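Local coordinates for protein Cry37AA1 (Bacillus thuringiensis, PDB 4RHZ) that binds calcium and pairs with Cry23Aa1 as the C2-fold partner of a binary complex that probably acts as an insecticidal toxin, at residues 6-11 / 71-76; 27-32 / 38-43; 60-63 / 69-72; 78-83 / 88-93; 106-111 / 117-122. One frame throughout, in Å; residues are numbered along the deposited sequence. Where two conformers were deposited one is given.

Contact 1 of 5, residues 6-11 / 71-76; sequences ATFTIN and NQMCFY
The Phe8 ring meets Met73 SD at its edge, almost exactly in the ring plane, while Phe75 CE2 approaches the same ring obliquely. Round the Phe75 ring, Phe8 CE2 lies at the edge, near its plane. Phe8 CE2 is the shared point of closest approach, 3.6 Å from Met73 SD and 3.7 Å from Phe75 CE2, with Phe8 CZ and Phe8 CD2 also taking part. Met73 SD sits 4.8 Å from the centroid of the Phe8 ring and 88° off the ring normal, which makes this an edge-on Met-aromatic contact. Met73 CG is anti to its backbone N (chi1 180°), and bends at the next two torsions bring SD against the ring, with Met73 CE 4.2 Å from Phe8 CE2. The Phe8 and Phe75 CA atoms are 10.9 Å apart, too far for backbone pairing, so strands 4-13 and 73-81 meet through side chains across the interior of the two-sheet sandwich. Ile40 and Ile119 close round Phe75, and Tyr121 packs on Met73. All three touching residues are buried, and no hydrogen bond crosses between the segments; cohesion here rests on dispersion and on the polarisable sulfur beside the ring's C-H edge.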
# COMPACT_ATOMS: atom_id res chain seq x y z
N ALA B 6 19.77 14.52 -5.50
CA ALA B 6 19.12 13.32 -5.02
C ALA B 6 18.78 13.52 -3.54
O ALA B 6 19.66 13.88 -2.75
CB ALA B 6 19.98 12.08 -5.23
N THR B 7 17.51 13.26 -3.20
CA THR B 7 16.98 13.52 -1.85
C THR B 7 16.54 12.19 -1.27
O THR B 7 15.73 11.50 -1.83
CB THR B 7 15.79 14.58 -1.88
OG1 THR B 7 16.26 15.83 -2.45
CG2 THR B 7 15.16 14.85 -0.41
N PHE B 8 17.16 11.82 -0.15
CA PHE B 8 17.04 10.56 0.47
C PHE B 8 16.23 10.79 1.70
O PHE B 8 16.52 11.72 2.47
CB PHE B 8 18.47 10.05 0.86
CG PHE B 8 19.35 9.83 -0.35
CD1 PHE B 8 20.26 10.81 -0.77
CD2 PHE B 8 19.18 8.70 -1.15
CE1 PHE B 8 21.00 10.65 -1.91
CE2 PHE B 8 19.93 8.52 -2.31
CZ PHE B 8 20.85 9.48 -2.69
N THR B 9 15.23 9.93 1.93
CA THR B 9 14.48 10.06 3.20
C THR B 9 14.59 8.77 3.91
O THR B 9 14.11 7.78 3.42
CB THR B 9 12.99 10.36 2.96
OG1 THR B 9 12.92 11.53 2.18
CG2 THR B 9 12.27 10.58 4.28
N ILE B 10 15.20 8.78 5.07
CA ILE B 10 15.51 7.59 5.72
C ILE B 10 14.72 7.51 7.01
O ILE B 10 14.69 8.51 7.77
CB ILE B 10 17.01 7.63 6.10
CG1 ILE B 10 17.90 7.89 4.85
CG2 ILE B 10 17.37 6.42 6.88
CD1 ILE B 10 19.38 7.98 5.16
N ASN B 11 14.13 6.32 7.30
CA ASN B 11 13.42 6.10 8.53
C ASN B 11 13.97 4.95 9.29
O ASN B 11 14.22 3.90 8.70
CB ASN B 11 11.96 5.84 8.22
CG ASN B 11 11.21 7.13 8.04
OD1 ASN B 11 10.94 7.79 9.02
ND2 ASN B 11 10.94 7.53 6.81
N ASN B 71 18.23 5.24 -12.93
CA ASN B 71 17.17 4.25 -12.98
C ASN B 71 17.26 3.32 -11.76
O ASN B 71 16.39 2.49 -11.55
CB ASN B 71 17.41 3.40 -14.25
CG ASN B 71 18.84 2.78 -14.29
OD1 ASN B 71 19.87 3.48 -14.20
ND2 ASN B 71 18.90 1.46 -14.42
N GLN B 72 18.36 3.40 -11.03
CA GLN B 72 18.73 2.36 -10.07
C GLN B 72 19.60 2.89 -8.95
O GLN B 72 20.54 3.64 -9.19
CB GLN B 72 19.53 1.24 -10.80
CG GLN B 72 20.06 0.10 -9.95
CD GLN B 72 20.78 -1.02 -10.80
OE1 GLN B 72 20.20 -1.62 -11.73
NE2 GLN B 72 22.04 -1.27 -10.47
N MET B 73 19.38 2.43 -7.72
CA MET B 73 20.25 2.82 -6.67
C MET B 73 20.23 1.73 -5.67
O MET B 73 19.17 1.12 -5.45
CB MET B 73 19.74 4.18 -6.15
CG MET B 73 20.56 4.73 -5.03
SD MET B 73 20.98 6.52 -5.10
CE MET B 73 20.08 7.32 -6.29
N CYS B 74 21.39 1.42 -5.08
CA CYS B 74 21.51 0.29 -4.23
C CYS B 74 21.94 0.79 -2.89
O CYS B 74 22.71 1.72 -2.83
CB CYS B 74 22.53 -0.70 -4.82
SG CYS B 74 22.01 -1.37 -6.42
N PHE B 75 21.46 0.19 -1.79
CA PHE B 75 21.70 0.80 -0.48
C PHE B 75 22.14 -0.27 0.47
O PHE B 75 21.69 -1.43 0.35
CB PHE B 75 20.41 1.44 0.08
CG PHE B 75 19.83 2.53 -0.76
CD1 PHE B 75 18.85 2.25 -1.71
CD2 PHE B 75 20.22 3.85 -0.58
CE1 PHE B 75 18.30 3.27 -2.52
CE2 PHE B 75 19.63 4.93 -1.34
CZ PHE B 75 18.71 4.64 -2.34
N TYR B 76 22.93 0.09 1.47
CA TYR B 76 23.19 -0.84 2.59
C TYR B 76 23.65 -0.08 3.76
O TYR B 76 24.06 1.07 3.63
CB TYR B 76 24.28 -1.85 2.22
CG TYR B 76 25.70 -1.28 1.98
CD1 TYR B 76 26.68 -1.43 2.93
CD2 TYR B 76 26.05 -0.65 0.77
CE1 TYR B 76 27.98 -0.99 2.72
CE2 TYR B 76 27.35 -0.18 0.56
CZ TYR B 76 28.29 -0.38 1.54
OH TYR B 76 29.57 0.02 1.42

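Contact 2 of 5, residues 27-32 / 38-43; sequences IKAYLT and FEIWKQ
Strands 27-30 and 38-43 pair antiparallel, and the register slips by one residue where Ile40 and Trp41 both face Ile27, a classic beta bulge. Ile27 O takes a bond from Ile40 N at 2.9 Å and a weak one from Trp41 N, while Ile27 N donates to Trp41 O at 2.8 Å. Beyond the bulge, Ala29 N donates to Phe38 O. On the buried face, Ile27 CD1 lies 3.9 Å from Trp41 CE3; Ile40, at the bulge, meets Ile27 CG2 with its CG1 at the same distance. Phe38 CG stands between its backbone N and carbonyl carbon (chi1 50°), which folds the ring back over the neighbouring strand. Ala29 CB then makes a CH-pi contact over the ring face, 4.2 Å from the centroid and 25° off the normal, and Leu31 CD1 reaches the ring edge. On the other face Lys28 and Glu39 run side by side, with Lys28 NZ 4.5 Å from Glu39 OE2, too long for a salt bridge. The hairpin forms one margin of its sheet: strand 26-30 is bonded on its other side to strand 73-81, and Ile40 and Trp41 pack on Ile10 of strand 4-13 in the facing sheet.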
# COMPACT_ATOMS: atom_id res chain seq x y z
N ILE B 27 24.86 4.60 6.52
CA ILE B 27 24.16 4.03 5.40
C ILE B 27 24.81 4.61 4.12
O ILE B 27 25.15 5.84 4.04
CB ILE B 27 22.63 4.36 5.42
CG1 ILE B 27 21.97 3.74 6.69
CG2 ILE B 27 21.89 3.87 4.13
CD1 ILE B 27 20.67 4.49 7.11
N LYS B 28 25.00 3.75 3.14
CA LYS B 28 25.65 4.17 1.90
C LYS B 28 24.84 3.74 0.72
O LYS B 28 24.07 2.80 0.80
CB LYS B 28 27.02 3.52 1.78
CG LYS B 28 27.99 4.03 2.83
CD LYS B 28 29.34 3.35 2.66
CE LYS B 28 30.28 3.76 3.79
NZ LYS B 28 31.59 3.04 3.62
N ALA B 29 25.07 4.40 -0.39
CA ALA B 29 24.44 4.07 -1.63
C ALA B 29 25.51 3.95 -2.75
O ALA B 29 26.65 4.45 -2.60
CB ALA B 29 23.50 5.19 -1.96
N TYR B 30 25.10 3.37 -3.88
CA TYR B 30 25.88 3.44 -5.10
C TYR B 30 24.92 3.23 -6.24
O TYR B 30 23.85 2.61 -6.05
CB TYR B 30 27.00 2.34 -5.14
CG TYR B 30 26.54 0.86 -5.07
CD1 TYR B 30 26.34 0.13 -6.21
CD2 TYR B 30 26.40 0.20 -3.88
CE1 TYR B 30 25.91 -1.20 -6.18
CE2 TYR B 30 26.03 -1.14 -3.82
CZ TYR B 30 25.78 -1.83 -4.99
OH TYR B 30 25.38 -3.15 -4.99
N LEU B 31 25.28 3.67 -7.44
CA LEU B 31 24.45 3.41 -8.59
C LEU B 31 24.60 2.00 -9.16
O LEU B 31 23.70 1.14 -9.00
CB LEU B 31 24.68 4.45 -9.68
CG LEU B 31 23.94 5.79 -9.49
CD1 LEU B 31 23.90 6.29 -8.06
CD2 LEU B 31 24.52 6.93 -10.40
N THR B 32 25.74 1.73 -9.80
CA THR B 32 25.88 0.43 -10.46
C THR B 32 27.12 -0.28 -10.06
O THR B 32 27.20 -1.51 -10.22
CB THR B 32 25.84 0.54 -11.96
OG1 THR B 32 26.75 1.55 -12.35
CG2 THR B 32 24.39 1.03 -12.45
N PHE B 38 28.68 5.87 -1.55
CA PHE B 38 28.80 7.14 -0.85
C PHE B 38 27.86 7.16 0.33
O PHE B 38 26.83 6.52 0.29
CB PHE B 38 28.57 8.27 -1.84
CG PHE B 38 27.32 8.14 -2.67
CD1 PHE B 38 26.14 8.75 -2.26
CD2 PHE B 38 27.33 7.49 -3.89
CE1 PHE B 38 24.97 8.68 -3.00
CE2 PHE B 38 26.19 7.41 -4.69
CZ PHE B 38 24.97 7.99 -4.22
N GLU B 39 28.25 7.83 1.41
CA GLU B 39 27.33 7.97 2.53
C GLU B 39 26.20 8.92 2.30
O GLU B 39 26.37 10.01 1.74
CB GLU B 39 27.98 8.29 3.88
CG GLU B 39 29.21 9.04 3.84
CD GLU B 39 30.39 8.13 3.57
OE1 GLU B 39 30.88 8.20 2.41
OE2 GLU B 39 30.79 7.37 4.51
N ILE B 40 25.02 8.44 2.69
CA ILE B 40 23.83 9.28 2.76
C ILE B 40 23.44 9.55 4.22
O ILE B 40 22.60 10.40 4.49
CB ILE B 40 22.66 8.69 1.89
CG1 ILE B 40 22.08 7.41 2.51
CG2 ILE B 40 23.17 8.48 0.46
CD1 ILE B 40 20.70 6.92 1.91
N TRP B 41 24.09 8.87 5.15
CA TRP B 41 23.86 9.11 6.54
C TRP B 41 24.97 8.47 7.32
O TRP B 41 25.38 7.35 7.04
CB TRP B 41 22.53 8.50 7.00
CG TRP B 41 22.32 8.55 8.48
CD1 TRP B 41 21.77 9.58 9.19
CD2 TRP B 41 22.67 7.54 9.45
NE1 TRP B 41 21.78 9.29 10.54
CE2 TRP B 41 22.29 8.04 10.73
CE3 TRP B 41 23.26 6.26 9.36
CZ2 TRP B 41 22.49 7.31 11.92
CZ3 TRP B 41 23.43 5.51 10.51
CH2 TRP B 41 23.05 6.05 11.80
N LYS B 42 25.40 9.17 8.38
CA LYS B 42 26.51 8.74 9.24
C LYS B 42 26.32 9.33 10.65
O LYS B 42 26.01 10.53 10.81
CB LYS B 42 27.83 9.26 8.65
CG LYS B 42 29.10 8.67 9.28
CD LYS B 42 30.34 9.34 8.67
CE LYS B 42 31.61 8.95 9.46
NZ LYS B 42 32.17 7.63 8.99
N GLN B 43 26.48 8.52 11.68
CA GLN B 43 26.46 9.04 13.04
C GLN B 43 27.36 8.13 13.83
O GLN B 43 27.12 6.91 13.87
CB GLN B 43 25.03 9.05 13.63
CG GLN B 43 24.96 9.31 15.18
CD GLN B 43 25.57 10.65 15.55
OE1 GLN B 43 25.07 11.72 15.15
NE2 GLN B 43 26.68 10.61 16.31

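Contact 3 of 5, residues 60-63 / 69-72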
# COMPACT_ATOMS: atom_id res chain seq x y z
N ILE B 60 21.95 15.43 -2.00
CA ILE B 60 23.34 15.17 -2.42
C ILE B 60 23.38 15.38 -3.92
O ILE B 60 22.40 15.07 -4.63
CB ILE B 60 23.71 13.66 -2.21
CG1 ILE B 60 23.74 13.27 -0.75
CG2 ILE B 60 25.09 13.33 -2.72
CD1 ILE B 60 24.21 11.87 -0.58
N LYS B 61 24.49 15.84 -4.46
CA LYS B 61 24.52 15.92 -5.91
C LYS B 61 25.17 14.68 -6.49
O LYS B 61 26.20 14.24 -5.98
CB LYS B 61 25.24 17.17 -6.33
CG LYS B 61 24.30 18.37 -6.45
CD LYS B 61 24.62 19.43 -5.46
CE LYS B 61 23.86 20.73 -5.80
NZ LYS B 61 24.26 21.20 -7.17
N ILE B 62 24.57 14.10 -7.52
CA ILE B 62 25.06 12.85 -8.02
C ILE B 62 24.93 12.70 -9.54
O ILE B 62 24.18 13.42 -10.16
CB ILE B 62 24.35 11.63 -7.37
CG1 ILE B 62 22.92 11.52 -7.81
CG2 ILE B 62 24.51 11.59 -5.83
CD1 ILE B 62 22.26 10.25 -7.25
N SER B 63 25.70 11.79 -10.12
CA SER B 63 25.61 11.50 -11.54
C SER B 63 26.07 10.10 -11.78
O SER B 63 26.74 9.49 -10.91
CB SER B 63 26.47 12.47 -12.37
OG SER B 63 27.85 12.33 -12.02
N PRO B 69 20.08 9.47 -17.23
CA PRO B 69 19.20 9.48 -16.03
C PRO B 69 19.44 8.23 -15.14
O PRO B 69 19.77 7.16 -15.63
CB PRO B 69 17.76 9.50 -16.61
CG PRO B 69 17.91 10.08 -18.06
CD PRO B 69 19.31 9.62 -18.50
N ILE B 70 19.29 8.41 -13.83
CA ILE B 70 19.47 7.33 -12.85
C ILE B 70 18.16 6.52 -12.63
O ILE B 70 17.14 7.05 -12.18
CB ILE B 70 19.97 7.96 -11.54
CG1 ILE B 70 21.21 8.81 -11.88
CG2 ILE B 70 20.20 6.91 -10.48
CD1 ILE B 70 21.61 9.86 -10.89
N ASN B 71 18.23 5.24 -12.93
CA ASN B 71 17.17 4.25 -12.98
C ASN B 71 17.26 3.32 -11.76
O ASN B 71 16.39 2.49 -11.55
CB ASN B 71 17.41 3.40 -14.25
CG ASN B 71 18.84 2.78 -14.29
OD1 ASN B 71 19.87 3.48 -14.20
ND2 ASN B 71 18.90 1.46 -14.42
N GLN B 72 18.36 3.40 -11.03
CA GLN B 72 18.73 2.36 -10.07
C GLN B 72 19.60 2.89 -8.95
O GLN B 72 20.54 3.64 -9.19
CB GLN B 72 19.53 1.24 -10.80
CG GLN B 72 20.06 0.10 -9.95
CD GLN B 72 20.78 -1.02 -10.80
OE1 GLN B 72 20.20 -1.62 -11.73
NE2 GLN B 72 22.04 -1.27 -10.47
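Ile62 and Ile70 point their side chains at each other and cross at a slant, with the terminal methyl of Ile70 placed against the outer branch of Ile62. Ile70 CD1 is 3.7 Å from Ile62 CD1, and Ile62 CG1 is at the same 3.7 Å from that methyl, so a single carbon touches two successive atoms of its partner. The torsions explain this approach. In Ile62 the CG1 branch stands between the backbone N and the carbonyl carbon (chi1 70°), with CG2 anti to the carbonyl carbon; in Ile70 it is CG1 that lies anti to the carbonyl carbon (chi1 -53°), and chi2 near 160° extends CD1 towards the strand. Ile70 CD1 also passes 4.4 Å from Ser63 CA; the Ser63 side chain itself points away. The backbones stay well separated, the nearest CA atoms being those of Ser63 and Ile70 at 7.5 Å, and no beta bridge forms between the end of strand 55-62 and the loop leading to strand 73-81. Ala6 and Phe38 also pack on Ile62, whereas Tyr4 and Leu31 pack on Ile70, so the pair joins the loop to one end of the sandwich. With only 102 Å² buried and no hydrogen bond between the segments, this is a small apolar contact between aliphatic carbons, which favours burial from water but sets no directional bond.

Contact 4 of 5, residues 78-83 / 88-93. With CA (calcium ion), chain D.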
# COMPACT_ATOMS: atom_id res chain seq x y z
N ASP B 78 25.23 -0.30 8.06
CA ASP B 78 25.65 -0.89 9.30
C ASP B 78 25.07 0.03 10.37
O ASP B 78 25.66 1.07 10.70
CB ASP B 78 27.20 -0.83 9.44
CG ASP B 78 27.71 -1.58 10.67
OD1 ASP B 78 26.95 -1.84 11.65
OD2 ASP B 78 28.87 -2.04 10.59
N VAL B 79 23.91 -0.32 10.89
CA VAL B 79 23.13 0.60 11.75
C VAL B 79 22.79 -0.14 13.02
O VAL B 79 22.21 -1.21 12.98
CB VAL B 79 21.84 1.09 11.03
CG1 VAL B 79 21.04 2.10 11.90
CG2 VAL B 79 22.18 1.69 9.67
N LYS B 80 23.14 0.49 14.13
CA LYS B 80 22.94 -0.04 15.45
C LYS B 80 22.33 0.83 16.52
O LYS B 80 22.33 2.06 16.55
CB LYS B 80 24.25 -0.57 16.01
CG LYS B 80 24.81 -1.74 15.33
CD LYS B 80 26.11 -2.12 15.91
CE LYS B 80 26.93 -2.80 14.91
NZ LYS B 80 27.88 -3.69 15.52
N GLU B 81 21.81 0.09 17.45
CA GLU B 81 21.36 0.58 18.70
C GLU B 81 22.13 -0.04 19.82
O GLU B 81 22.42 -1.33 19.97
CB GLU B 81 19.88 0.73 18.90
CG GLU B 81 19.59 2.08 19.44
CD GLU B 81 18.16 2.27 19.83
OE1 GLU B 81 17.39 2.77 19.04
OE2 GLU B 81 17.82 1.91 20.94
N TYR B 82 22.32 0.96 20.68
CA TYR B 82 23.16 1.09 21.84
C TYR B 82 22.95 0.01 22.81
O TYR B 82 21.85 -0.36 23.13
CB TYR B 82 22.80 2.40 22.57
CG TYR B 82 21.30 2.75 22.63
CD1 TYR B 82 20.69 3.42 21.60
CD2 TYR B 82 20.51 2.44 23.73
CE1 TYR B 82 19.36 3.75 21.62
CE2 TYR B 82 19.16 2.78 23.76
CZ TYR B 82 18.59 3.45 22.68
OH TYR B 82 17.26 3.81 22.63
N ASP B 83 24.06 -0.40 23.35
CA ASP B 83 24.21 -1.53 24.20
C ASP B 83 23.54 -1.32 25.53
O ASP B 83 24.20 -0.94 26.48
CB ASP B 83 25.70 -1.49 24.50
CG ASP B 83 26.25 -0.02 24.58
OD1 ASP B 83 27.47 0.20 24.46
OD2 ASP B 83 25.46 0.94 24.75
N ASP B 88 24.60 -4.82 21.07
CA ASP B 88 23.82 -3.78 20.40
C ASP B 88 22.67 -4.35 19.59
O ASP B 88 22.78 -5.45 19.05
CB ASP B 88 24.74 -2.93 19.50
CG ASP B 88 25.96 -2.43 20.23
OD1 ASP B 88 26.06 -1.19 20.49
OD2 ASP B 88 26.81 -3.31 20.55
N ASP B 89 21.56 -3.62 19.58
CA ASP B 89 20.50 -3.79 18.63
C ASP B 89 21.04 -3.57 17.20
O ASP B 89 21.80 -2.61 16.98
CB ASP B 89 19.39 -2.76 18.89
CG ASP B 89 18.42 -3.19 20.01
OD1 ASP B 89 18.67 -4.22 20.66
OD2 ASP B 89 17.39 -2.50 20.24
N ILE B 90 20.67 -4.45 16.26
CA ILE B 90 21.04 -4.19 14.89
C ILE B 90 19.82 -3.84 14.10
O ILE B 90 18.85 -4.60 14.14
CB ILE B 90 21.85 -5.41 14.30
CG1 ILE B 90 23.21 -5.50 15.03
CG2 ILE B 90 22.09 -5.22 12.85
CD1 ILE B 90 23.52 -6.79 15.43
N LEU B 91 19.84 -2.69 13.43
CA LEU B 91 18.79 -2.21 12.54
C LEU B 91 19.13 -2.51 11.06
O LEU B 91 18.19 -2.51 10.21
CB LEU B 91 18.61 -0.68 12.68
CG LEU B 91 17.82 -0.07 13.87
CD1 LEU B 91 18.40 -0.58 15.17
CD2 LEU B 91 17.76 1.48 13.91
N ALA B 92 20.43 -2.73 10.75
CA ALA B 92 20.86 -3.08 9.37
C ALA B 92 22.27 -3.68 9.39
O ALA B 92 23.11 -3.23 10.18
CB ALA B 92 20.82 -1.88 8.43
N TYR B 93 22.49 -4.70 8.57
CA TYR B 93 23.76 -5.35 8.44
C TYR B 93 24.36 -4.99 7.09
O TYR B 93 23.64 -4.92 6.09
CB TYR B 93 23.62 -6.86 8.48
CG TYR B 93 23.13 -7.51 9.77
CD1 TYR B 93 21.77 -7.68 10.02
CD2 TYR B 93 24.04 -8.05 10.67
CE1 TYR B 93 21.30 -8.35 11.18
CE2 TYR B 93 23.60 -8.73 11.80
CZ TYR B 93 22.20 -8.89 12.04
OH TYR B 93 21.77 -9.57 13.19
CA CA D . 17.10 -5.86 19.83
O HOH W 1 25.31 -3.97 11.79
O HOH W 2 16.97 -5.05 17.50
O HOH W 3 18.60 -7.20 19.63
O HOH W 4 15.57 -3.71 19.84
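Asp89 and Glu81 face each other as a hydrogen-bonded antiparallel pair, and Asp89 OD1 binds the calcium ion at 2.4 Å. Three waters and Glu112 OE1 also ligate the metal. Asp89 OD2 lies 3.4 Å from the calcium ion, so the carboxylate binds through one oxygen; Asn14 ND2 donates to OD2 and probably steadies its rotation. Glu81 OE2 is 4.5 Å from Asp89 OD2, a proximity of like charges that the metal and the bond from Glu22 N to Glu81 OE1 would be expected to ease. Along the backbone, Glu81 N donates to Asp89 O at 172°. The register slips by one at Val79, where Leu91 and Ala92 both face it in a classic beta bulge. Val79 O accepts two bonds, from Leu91 N at 2.8 Å and from Ala92 N at 3.2 Å. Water 1 donates to both Asp78 OD1 and Ala92 O, bridging the strands near the bulge. Apolar contacts follow: Val79 CG1, anti to its backbone N (chi1 -178°), meets Leu91 CB at 3.8 Å, and Val79 CG2 meets Ala92 CB at 4.0 Å. On the other face Lys80 runs alongside Ile90. This hairpin joins strands 73-81 and 89-100 at the calcium end of the sandwich; strand 26-30 flanks it through Ile27 on Val79, and Asp111 bonds to Ile90 from beyond strand 105-110.

Contact 5 of 5, residues 106-111 / 117-122; sequences VRLDGD and VTIKYS
Ile119 reaches across to strand 105-110 along the buried face. Ile119 CB lies 4.1 Å from Val106 CG2; CG1 leaves anti to the carbonyl carbon (chi1 -67°), and a chi2 of 101° swings CD1 over to the neighbouring strand. At the tip, Ile119 CD1 is 4.0 Å from Val106 CG2 and 4.1 Å from Leu108 CD1, so this methyl spans two residues that lie on the same face. Leu108 and Val117 continue the row, with Leu108 CB 4.4 Å from Val117 CB. The backbone beneath is regular: Val106 pairs with Ile119 and Leu108 with Val117 as hydrogen-bonded pairs, with Arg107 and Thr118 as the non-hydrogen-bonded pair between them. The strand axes approach to 4.7 Å at 161°, close to antiparallel. On the opposite face the Arg107 chain extends from CG to NE, and Arg107 NE forms a salt bridge with Asp109 OD2 at 2.7 Å; Lys113 O takes a further bond from Arg107 NH2. The hairpin ends its four-stranded sheet within this chain, strand 115-125 lying between strands 105-110 and 4-13. Val106 and Arg107 pair in parallel with a strand of the Cry23AA1 chain, which carries the sheet across the interface, while Phe75 of strand 73-81 packs on Val106 and Ile119 from the facing sheet.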
# COMPACT_ATOMS: atom_id res chain seq x y z
N VAL B 106 13.26 1.10 -0.26
CA VAL B 106 13.84 -0.17 0.15
C VAL B 106 13.84 -0.30 1.66
O VAL B 106 13.98 0.70 2.36
CB VAL B 106 15.38 -0.40 -0.36
CG1 VAL B 106 15.57 -0.24 -1.84
CG2 VAL B 106 16.37 0.45 0.45
N ARG B 107 13.81 -1.54 2.13
CA ARG B 107 14.02 -1.87 3.52
C ARG B 107 15.34 -2.68 3.72
O ARG B 107 15.55 -3.73 3.04
CB ARG B 107 12.84 -2.76 3.99
CG ARG B 107 12.99 -3.29 5.35
CD ARG B 107 11.68 -3.90 5.91
NE ARG B 107 11.98 -4.67 7.13
CZ ARG B 107 11.12 -4.95 8.13
NH1 ARG B 107 9.85 -4.47 8.12
NH2 ARG B 107 11.56 -5.68 9.17
N LEU B 108 16.14 -2.23 4.68
CA LEU B 108 17.25 -2.98 5.18
C LEU B 108 16.81 -3.62 6.49
O LEU B 108 16.32 -2.88 7.35
CB LEU B 108 18.43 -2.02 5.44
CG LEU B 108 18.80 -1.08 4.29
CD1 LEU B 108 20.11 -0.32 4.64
CD2 LEU B 108 18.97 -1.89 3.03
N ASP B 109 16.98 -4.95 6.64
CA ASP B 109 16.50 -5.67 7.82
C ASP B 109 17.49 -5.76 8.94
O ASP B 109 18.71 -5.91 8.73
CB ASP B 109 15.99 -7.13 7.47
CG ASP B 109 15.01 -7.11 6.34
OD1 ASP B 109 15.32 -7.60 5.20
OD2 ASP B 109 13.93 -6.49 6.56
N GLY B 110 16.95 -5.77 10.16
CA GLY B 110 17.80 -5.82 11.38
C GLY B 110 17.72 -7.19 12.00
O GLY B 110 17.39 -8.16 11.32
N ASP B 111 18.00 -7.27 13.29
CA ASP B 111 18.08 -8.56 13.93
C ASP B 111 16.74 -8.98 14.50
O ASP B 111 16.62 -10.09 15.10
CB ASP B 111 19.23 -8.64 14.97
CG ASP B 111 19.09 -7.58 16.09
OD1 ASP B 111 18.10 -6.80 16.07
OD2 ASP B 111 19.94 -7.57 17.00
N VAL B 117 15.45 -0.44 8.70
CA VAL B 117 15.55 0.92 8.17
C VAL B 117 14.89 0.96 6.82
O VAL B 117 14.95 -0.07 6.13
CB VAL B 117 17.04 1.27 7.96
CG1 VAL B 117 17.20 2.61 7.33
CG2 VAL B 117 17.78 1.27 9.29
N THR B 118 14.28 2.09 6.42
CA THR B 118 13.78 2.18 5.10
C THR B 118 14.37 3.43 4.40
O THR B 118 14.76 4.40 5.07
CB THR B 118 12.24 2.29 5.05
OG1 THR B 118 11.82 3.58 5.51
CG2 THR B 118 11.49 1.14 5.76
N ILE B 119 14.48 3.43 3.06
CA ILE B 119 15.06 4.55 2.38
C ILE B 119 14.27 4.80 1.15
O ILE B 119 13.99 3.89 0.37
CB ILE B 119 16.55 4.26 1.92
CG1 ILE B 119 17.49 4.13 3.10
CG2 ILE B 119 17.17 5.47 1.19
CD1 ILE B 119 17.79 2.80 3.41
N LYS B 120 13.95 6.06 0.93
CA LYS B 120 13.18 6.47 -0.22
C LYS B 120 14.02 7.52 -0.87
O LYS B 120 14.72 8.20 -0.16
CB LYS B 120 11.96 7.18 0.37
CG LYS B 120 11.23 8.05 -0.53
CD LYS B 120 10.25 8.93 0.26
CE LYS B 120 9.39 9.71 -0.74
NZ LYS B 120 8.58 10.75 -0.03
N TYR B 121 14.00 7.65 -2.21
CA TYR B 121 14.81 8.69 -2.81
C TYR B 121 14.12 9.24 -4.00
O TYR B 121 13.33 8.53 -4.58
CB TYR B 121 16.22 8.16 -3.22
CG TYR B 121 16.30 7.22 -4.40
CD1 TYR B 121 16.78 7.66 -5.63
CD2 TYR B 121 15.95 5.87 -4.28
CE1 TYR B 121 16.89 6.80 -6.73
CE2 TYR B 121 16.11 4.97 -5.38
CZ TYR B 121 16.58 5.45 -6.59
OH TYR B 121 16.69 4.58 -7.68
N SER B 122 14.45 10.48 -4.37
CA SER B 122 13.93 11.10 -5.58
C SER B 122 14.99 11.99 -6.20
O SER B 122 15.93 12.42 -5.52
CB SER B 122 12.67 11.96 -5.28
OG SER B 122 12.95 12.97 -4.32

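Overall arrangement
Contacts 2, 4 and 5 are antiparallel hairpins held by backbone hydrogen bonds, whereas contacts 1 and 3 have no backbone hydrogen bond between their segments and rest on side-chain packing. Contacts 1, 3 and 5 are buried, contacts 2 and 4 partly so. Contacts 1 and 5 lie about 7 and 6 Å from the chain centre, contact 1 spanning the two sheets; contact 3, about 16 Å out, closes one end. Contacts 2 and 4 belong to one sheet, where strand 26-30 adjoins strand 73-81, and each contains a bulge; contact 5, in the other sheet, is regular. Contact 4 holds a calcium ligand, while contact 3, its centre about 28 Å from that of contact 4, is apolar between its segments.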